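Local atomic coordinates of uncharacterized protein (Escherichia coli O157:H7, PDB entry 4ZV9), a protein that is of unknown function but belongs to the dienelactone hydrolase family of alpha/beta-hydrolases, and so probably hydrolyses an ester or lactone bond. Residues P204-G209 with R217-A222; L170-E175 with D224-R229; V135-A140 with P185-A190. One frame throughout, in Å; residues are numbered along the deposited sequence. Where two conformers were deposited one is given.

Contact 1: P204-G209 with R217-A222; sequences PGVNHG and RYDKSA
The loop after strand 198-203, which in the alpha/beta-hydrolase fold carries the histidine of the catalytic triad, here packs through Val206 and His208 against Asp219 and Arg217 in the turn leading into the C-terminal helix. His208 ND1 is hydrogen-bonded to Asp177 OD2, and its family position is consistent with the Asp-His pair of a triad whose nucleophile would be Cys130, modified in this crystal.

No hydrogen bond spans the two segments. Next to His208, Asn207 folds its amide back so that OD1 receives His208 N at 2.9 Å, a bond within the loop. Beyond it, Arg217 runs its aliphatic part past the buried His208 O, a carbonyl oxygen that finds no polar partner; the exact path of the arginine is doubtful, because a second conformer was deposited and the residue touches a crystal neighbour.

Val206 makes the apolar half of the contact. Its CG1 lies over the face of the Asp219 carboxylate, 3.5 Å from Asp219 CG, and the two side chains cross at about a right angle. The same methyl also reaches Ala222 CB, at 4.3 Å, on the first turn of the helix. One face of the carboxylate thus meets a methyl while an oxygen grips the helix end. Asp219 is the N-cap: with CG anti to the backbone N (chi1 -176°), the carboxylate turns back over the helix start, and OD2 takes Ala222 N at 2.9 Å on its anti lone pair, the bond bending little at 162°.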
# COMPACT_ATOMS: atom_id res chain seq x y z
N PRO A 204 10.27 -18.27 -0.38
CA PRO A 204 11.00 -19.12 -1.32
C PRO A 204 10.21 -19.58 -2.54
O PRO A 204 8.99 -19.72 -2.49
CB PRO A 204 11.41 -20.34 -0.48
CG PRO A 204 10.39 -20.40 0.61
CD PRO A 204 9.93 -18.99 0.87
N GLY A 205 10.91 -19.73 -3.66
CA GLY A 205 10.34 -20.27 -4.89
C GLY A 205 9.28 -19.45 -5.60
O GLY A 205 8.63 -19.97 -6.50
N VAL A 206 9.10 -18.19 -5.23
CA VAL A 206 8.11 -17.34 -5.88
C VAL A 206 8.77 -16.08 -6.41
O VAL A 206 9.89 -15.73 -6.02
CB VAL A 206 6.93 -16.96 -4.95
CG1 VAL A 206 6.19 -18.21 -4.51
CG2 VAL A 206 7.41 -16.16 -3.75
N ASN A 207 8.03 -15.38 -7.26
CA ASN A 207 8.53 -14.16 -7.86
C ASN A 207 7.68 -12.96 -7.46
O ASN A 207 6.67 -13.07 -6.78
CB ASN A 207 8.50 -14.33 -9.39
CG ASN A 207 9.71 -13.71 -10.07
OD1 ASN A 207 10.25 -12.69 -9.64
ND2 ASN A 207 10.18 -14.38 -11.11
N HIS A 208 8.14 -11.80 -7.87
CA HIS A 208 7.42 -10.55 -7.69
C HIS A 208 5.99 -10.74 -8.15
O HIS A 208 5.74 -11.46 -9.12
CB HIS A 208 8.15 -9.64 -8.67
CG HIS A 208 7.82 -8.19 -8.63
ND1 HIS A 208 8.65 -7.23 -8.05
CD2 HIS A 208 6.83 -7.50 -9.23
CE1 HIS A 208 8.12 -6.04 -8.24
NE2 HIS A 208 7.01 -6.18 -8.94
N GLY A 209 5.04 -10.10 -7.45
CA GLY A 209 3.63 -10.18 -7.81
C GLY A 209 2.92 -11.40 -7.25
O GLY A 209 1.78 -11.68 -7.64
N ARG A 217 1.80 -15.07 -11.75
CA ARG A 217 2.82 -15.09 -10.70
C ARG A 217 2.21 -15.33 -9.31
O ARG A 217 2.92 -15.49 -8.32
CB ARG A 217 3.63 -13.77 -10.74
CG ARG A 217 4.32 -13.48 -12.09
CD ARG A 217 4.65 -12.02 -12.40
NE ARG A 217 3.49 -11.16 -12.63
CZ ARG A 217 2.78 -11.12 -13.76
NH1 ARG A 217 1.77 -10.29 -13.86
NH2 ARG A 217 3.08 -11.92 -14.77
N TYR A 218 0.88 -15.38 -9.24
CA TYR A 218 0.19 -15.62 -7.99
C TYR A 218 0.64 -16.93 -7.35
O TYR A 218 0.77 -17.94 -8.03
CB TYR A 218 -1.31 -15.71 -8.25
CG TYR A 218 -2.13 -16.06 -7.03
CD1 TYR A 218 -2.09 -15.26 -5.89
CD2 TYR A 218 -2.98 -17.17 -7.04
CE1 TYR A 218 -2.86 -15.56 -4.78
CE2 TYR A 218 -3.75 -17.48 -5.93
CZ TYR A 218 -3.68 -16.69 -4.81
OH TYR A 218 -4.46 -16.99 -3.72
N ASP A 219 0.90 -16.88 -6.05
CA ASP A 219 1.17 -18.10 -5.27
C ASP A 219 0.34 -18.02 -4.00
O ASP A 219 0.62 -17.21 -3.11
CB ASP A 219 2.64 -18.23 -4.91
CG ASP A 219 2.92 -19.53 -4.19
OD1 ASP A 219 3.11 -20.55 -4.88
OD2 ASP A 219 2.95 -19.56 -2.94
N LYS A 220 -0.69 -18.86 -3.91
CA LYS A 220 -1.62 -18.81 -2.79
C LYS A 220 -0.95 -18.93 -1.42
O LYS A 220 -1.25 -18.16 -0.52
CB LYS A 220 -2.68 -19.88 -2.94
CG LYS A 220 -3.71 -19.86 -1.83
CD LYS A 220 -4.84 -20.79 -2.16
CE LYS A 220 -5.86 -20.68 -1.09
NZ LYS A 220 -5.27 -21.15 0.16
N SER A 221 -0.06 -19.90 -1.28
CA SER A 221 0.60 -20.14 -0.00
C SER A 221 1.40 -18.92 0.49
O SER A 221 1.27 -18.51 1.64
CB SER A 221 1.50 -21.37 -0.12
OG SER A 221 1.99 -21.73 1.15
N ALA A 222 2.20 -18.33 -0.40
CA ALA A 222 2.99 -17.16 -0.03
C ALA A 222 2.07 -15.95 0.19
O ALA A 222 2.27 -15.19 1.13
CB ALA A 222 4.02 -16.87 -1.11

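Contact 2: L170-E175 with D224-R229; sequences LLHFAE and DLAWQR
His172 and Leu170, on one face of strand 169-174, reach across to Ala226 and Arg229 of the C-terminal helix 220-237, which covers this side of the sheet in the alpha/beta-hydrolase fold. Strand 170-174 and helix 224-229 run antiparallel at 172°, their axes approaching to 9.9 Å.

The imidazole of His172 carries the contact. With chi1 at -55° its CG stands beside the backbone N and anti to the carbonyl carbon, a setting that projects the ring at the helix. Ala226 CB lies over one ring face, offset toward the rim, 3.9 Å from the centroid of the His172 ring in a CH-pi contact. CE1 of His172 also comes to 3.4 Å from Ala226 O, while Arg229 CB meets the ring at its edge. Leu170, two residues back along the strand, puts its CD2 methyl 3.5 Å from Arg229 O, nearly a turn beyond Ala226.

Arg229 points its CB at the strand but then leads away, its chain largely extended and its guanidinium laid face-on over Leu225 CG of its own helix, 3.7 Å above the plane. Its NH1 hydrogen-bonds Tyr203 OH, and Tyr201 adds a cation-pi contact.

Both ring nitrogens of His172 are bonded, ND1 to Tyr203 OH and NE2 to Thr230 OG1, which fixes the ring's rotation. Since Thr230 OG1 also bonds Ala226 O, which can only accept, the simplest reading is an imidazole with its proton on NE2 and ND1 as acceptor. Arg229 NH1, 5.5 Å from His172 ND1, would tend to disfavour a second proton, so this buried histidine is probably neutral, though the charge itself is not observed.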
# COMPACT_ATOMS: atom_id res chain seq x y z
N LEU A 170 7.31 -3.79 7.79
CA LEU A 170 7.16 -5.21 7.51
C LEU A 170 7.40 -5.34 6.03
O LEU A 170 6.59 -4.88 5.23
CB LEU A 170 5.76 -5.72 7.89
CG LEU A 170 5.46 -7.16 7.47
CD1 LEU A 170 6.41 -8.17 8.13
CD2 LEU A 170 4.02 -7.50 7.80
N LEU A 171 8.50 -5.99 5.65
CA LEU A 171 8.84 -6.10 4.24
C LEU A 171 8.69 -7.53 3.71
O LEU A 171 9.18 -8.49 4.31
CB LEU A 171 10.26 -5.60 3.97
CG LEU A 171 10.56 -4.20 4.53
CD1 LEU A 171 11.27 -4.31 5.88
CD2 LEU A 171 11.42 -3.40 3.59
N HIS A 172 7.98 -7.66 2.59
CA HIS A 172 7.80 -8.96 1.93
C HIS A 172 8.58 -8.99 0.62
O HIS A 172 8.35 -8.14 -0.26
CB HIS A 172 6.33 -9.20 1.62
CG HIS A 172 5.43 -9.08 2.81
ND1 HIS A 172 5.36 -10.05 3.79
CD2 HIS A 172 4.53 -8.13 3.16
CE1 HIS A 172 4.47 -9.68 4.70
NE2 HIS A 172 3.95 -8.52 4.33
N PHE A 173 9.48 -9.95 0.48
CA PHE A 173 10.27 -10.09 -0.74
C PHE A 173 10.07 -11.48 -1.35
O PHE A 173 9.88 -12.45 -0.64
CB PHE A 173 11.75 -9.91 -0.45
CG PHE A 173 12.12 -8.55 0.06
CD1 PHE A 173 12.04 -7.44 -0.77
CD2 PHE A 173 12.60 -8.39 1.35
CE1 PHE A 173 12.40 -6.18 -0.31
CE2 PHE A 173 12.97 -7.14 1.81
CZ PHE A 173 12.88 -6.03 0.98
N ALA A 174 10.12 -11.54 -2.68
CA ALA A 174 10.03 -12.81 -3.39
C ALA A 174 11.46 -13.27 -3.71
O ALA A 174 12.26 -12.48 -4.20
CB ALA A 174 9.23 -12.64 -4.66
N GLU A 175 11.76 -14.54 -3.44
CA GLU A 175 13.12 -15.07 -3.69
C GLU A 175 13.64 -14.84 -5.10
O GLU A 175 14.79 -14.45 -5.29
CB GLU A 175 13.17 -16.57 -3.41
CG GLU A 175 14.58 -17.14 -3.52
CD GLU A 175 14.65 -18.65 -3.45
OE1 GLU A 175 13.61 -19.33 -3.48
OE2 GLU A 175 15.78 -19.17 -3.40
N ASP A 224 -1.14 -15.81 1.12
CA ASP A 224 -1.89 -15.96 2.37
C ASP A 224 -1.01 -15.73 3.58
O ASP A 224 -1.42 -15.06 4.52
CB ASP A 224 -2.57 -17.33 2.46
CG ASP A 224 -3.73 -17.48 1.48
OD1 ASP A 224 -4.14 -16.49 0.86
OD2 ASP A 224 -4.25 -18.60 1.35
N LEU A 225 0.20 -16.29 3.57
CA LEU A 225 1.13 -16.13 4.69
C LEU A 225 1.55 -14.67 4.84
O LEU A 225 1.52 -14.12 5.95
CB LEU A 225 2.37 -17.01 4.49
CG LEU A 225 3.44 -16.96 5.58
CD1 LEU A 225 2.89 -17.35 6.95
CD2 LEU A 225 4.58 -17.90 5.19
N ALA A 226 1.91 -14.03 3.74
CA ALA A 226 2.26 -12.61 3.77
C ALA A 226 1.09 -11.75 4.29
O ALA A 226 1.28 -10.79 5.05
CB ALA A 226 2.70 -12.13 2.40
N TRP A 227 -0.13 -12.10 3.88
CA TRP A 227 -1.27 -11.31 4.31
C TRP A 227 -1.53 -11.49 5.81
O TRP A 227 -1.86 -10.53 6.49
CB TRP A 227 -2.53 -11.63 3.50
CG TRP A 227 -3.60 -10.62 3.71
CD1 TRP A 227 -4.80 -10.82 4.31
CD2 TRP A 227 -3.57 -9.23 3.33
NE1 TRP A 227 -5.54 -9.65 4.31
CE2 TRP A 227 -4.80 -8.66 3.71
CE3 TRP A 227 -2.62 -8.42 2.70
CZ2 TRP A 227 -5.11 -7.31 3.49
CZ3 TRP A 227 -2.93 -7.10 2.46
CH2 TRP A 227 -4.17 -6.55 2.85
N GLN A 228 -1.40 -12.72 6.30
CA GLN A 228 -1.61 -12.98 7.72
C GLN A 228 -0.62 -12.17 8.53
O GLN A 228 -1.00 -11.55 9.52
CB GLN A 228 -1.39 -14.45 8.04
CG GLN A 228 -1.60 -14.85 9.51
CD GLN A 228 -1.26 -16.31 9.77
OE1 GLN A 228 -0.40 -16.91 9.11
NE2 GLN A 228 -1.91 -16.89 10.77
N ARG A 229 0.63 -12.15 8.09
CA ARG A 229 1.65 -11.35 8.76
C ARG A 229 1.32 -9.85 8.71
O ARG A 229 1.53 -9.13 9.69
CB ARG A 229 3.02 -11.61 8.15
CG ARG A 229 3.61 -12.95 8.56
CD ARG A 229 4.76 -13.32 7.65
NE ARG A 229 5.45 -14.52 8.10
CZ ARG A 229 6.29 -15.24 7.36
NH1 ARG A 229 6.53 -14.91 6.09
NH2 ARG A 229 6.88 -16.30 7.89

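Contact 3: V135-A140 with P185-A190; sequences VSNAAA and PAYEAA
Tyr187 sets its CG anti to the backbone N (chi1 -171°), which carries its ring out from helix 184-193, while Asn137 swings its CG beside the backbone N and brings its amide out from helix 132-142 to meet it. The two backbones stay well apart, 10.5 Å between the CA atoms of Asn137 and Tyr187, and a single side-chain bond spans the distance.

Tyr187 OH donates to Asn137 OD1 at 2.7 Å. At the amide, the hydroxyl stands well above the carbonyl plane, 57° out of it and off the lone-pair directions; at the ring, OD1 lies in plane at the edge, and Tyr187 CE2 also approaches it at 3.5 Å. Amide and ring planes stand 85° apart, nearly perpendicular. The other end of the amide is held too: ND2 bonds Arg155 O, which fixes which end of the group faces the tyrosine and satisfies both polar atoms of a buried asparagine.

The bridge lies over strand 169-174, with Leu169 and Leu171 packing on both residues. Pro151 of strand 148-151 adds to the surroundings of Asn137, and the loop residues Gln156, Ala157, Val162 and Ile165 touch the tyrosine. Elsewhere on its surface, helix 132-142 packs through Val135, Ala138 and Ala139 against helix 100-116, so the Asn137-Tyr187 bond ties helix 184-193 to that layer.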
# COMPACT_ATOMS: atom_id res chain seq x y z
N VAL A 135 6.52 3.21 -2.82
CA VAL A 135 5.85 4.37 -2.19
C VAL A 135 5.72 4.19 -0.68
O VAL A 135 5.90 5.15 0.08
CB VAL A 135 4.47 4.62 -2.82
CG1 VAL A 135 3.71 5.71 -2.07
CG2 VAL A 135 4.64 5.00 -4.28
N SER A 136 5.45 2.96 -0.24
CA SER A 136 5.35 2.66 1.18
C SER A 136 6.64 2.98 1.92
O SER A 136 6.61 3.60 2.98
CB SER A 136 4.96 1.18 1.41
OG SER A 136 3.63 0.92 0.97
N ASN A 137 7.78 2.57 1.35
CA ASN A 137 9.07 2.91 1.91
C ASN A 137 9.31 4.44 1.91
O ASN A 137 9.81 4.99 2.89
CB ASN A 137 10.20 2.20 1.17
CG ASN A 137 10.34 0.74 1.57
OD1 ASN A 137 10.36 0.41 2.75
ND2 ASN A 137 10.49 -0.13 0.59
N ALA A 138 8.99 5.10 0.81
CA ALA A 138 9.16 6.54 0.71
C ALA A 138 8.29 7.26 1.74
O ALA A 138 8.71 8.26 2.34
CB ALA A 138 8.84 7.01 -0.68
N ALA A 139 7.09 6.75 1.97
CA ALA A 139 6.21 7.32 3.00
C ALA A 139 6.81 7.15 4.39
O ALA A 139 6.70 8.07 5.23
CB ALA A 139 4.82 6.69 2.94
N ALA A 140 7.44 6.01 4.65
CA ALA A 140 8.09 5.78 5.94
C ALA A 140 9.20 6.81 6.16
O ALA A 140 9.42 7.26 7.28
CB ALA A 140 8.66 4.37 6.03
N PRO A 185 20.08 -5.87 0.92
CA PRO A 185 21.15 -5.87 1.92
C PRO A 185 21.58 -4.48 2.39
O PRO A 185 21.84 -4.29 3.58
CB PRO A 185 22.29 -6.62 1.21
CG PRO A 185 21.60 -7.56 0.28
CD PRO A 185 20.36 -6.82 -0.18
N ALA A 186 21.70 -3.51 1.48
CA ALA A 186 22.09 -2.16 1.88
C ALA A 186 21.01 -1.53 2.76
O ALA A 186 21.31 -0.84 3.73
CB ALA A 186 22.36 -1.29 0.66
N TYR A 187 19.75 -1.79 2.43
CA TYR A 187 18.63 -1.25 3.20
C TYR A 187 18.61 -1.87 4.59
O TYR A 187 18.52 -1.17 5.61
CB TYR A 187 17.32 -1.50 2.44
CG TYR A 187 16.07 -0.82 2.98
CD1 TYR A 187 16.12 0.31 3.79
CD2 TYR A 187 14.82 -1.24 2.54
CE1 TYR A 187 14.96 0.93 4.23
CE2 TYR A 187 13.66 -0.61 2.97
CZ TYR A 187 13.73 0.47 3.81
OH TYR A 187 12.57 1.10 4.21
N GLU A 188 18.77 -3.19 4.65
CA GLU A 188 18.78 -3.88 5.94
C GLU A 188 19.92 -3.40 6.82
O GLU A 188 19.73 -3.18 8.02
CB GLU A 188 18.85 -5.40 5.79
CG GLU A 188 18.63 -6.08 7.13
CD GLU A 188 18.40 -7.57 7.05
OE1 GLU A 188 18.89 -8.22 6.10
OE2 GLU A 188 17.79 -8.11 8.01
N ALA A 189 21.10 -3.24 6.23
CA ALA A 189 22.27 -2.80 7.00
C ALA A 189 22.02 -1.42 7.61
O ALA A 189 22.40 -1.17 8.76
CB ALA A 189 23.53 -2.80 6.14
N ALA A 190 21.37 -0.53 6.85
CA ALA A 190 21.07 0.82 7.35
C ALA A 190 19.99 0.78 8.44
O ALA A 190 20.05 1.54 9.42
CB ALA A 190 20.65 1.72 6.22

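In the fold
Along the chain the segments run 135-140, 170-175, 185-190, 204-209, 217-222, 224-229, so contacts 2 and 3 interleave while contact 1 falls within the span of contact 2. Contacts 1 and 2 share helix 220-237, have centres 10 Å apart and touch through a probable hydrogen bond from Gly205 N to Glu175 OE1 and packing of Ala174 on Val206 and Asn207. Contact 3 lies 16 Å from contact 2 by centres and 22 Å from contact 1. Strand 169-174 connects contacts 2 and 3: Leu170 and His172 serve contact 2 on one face, Leu171 packs on Tyr187 on the other. Contacts 1 and 2 join loop and strand to helix 220-237; contact 3 joins helices 132-142 and 184-193.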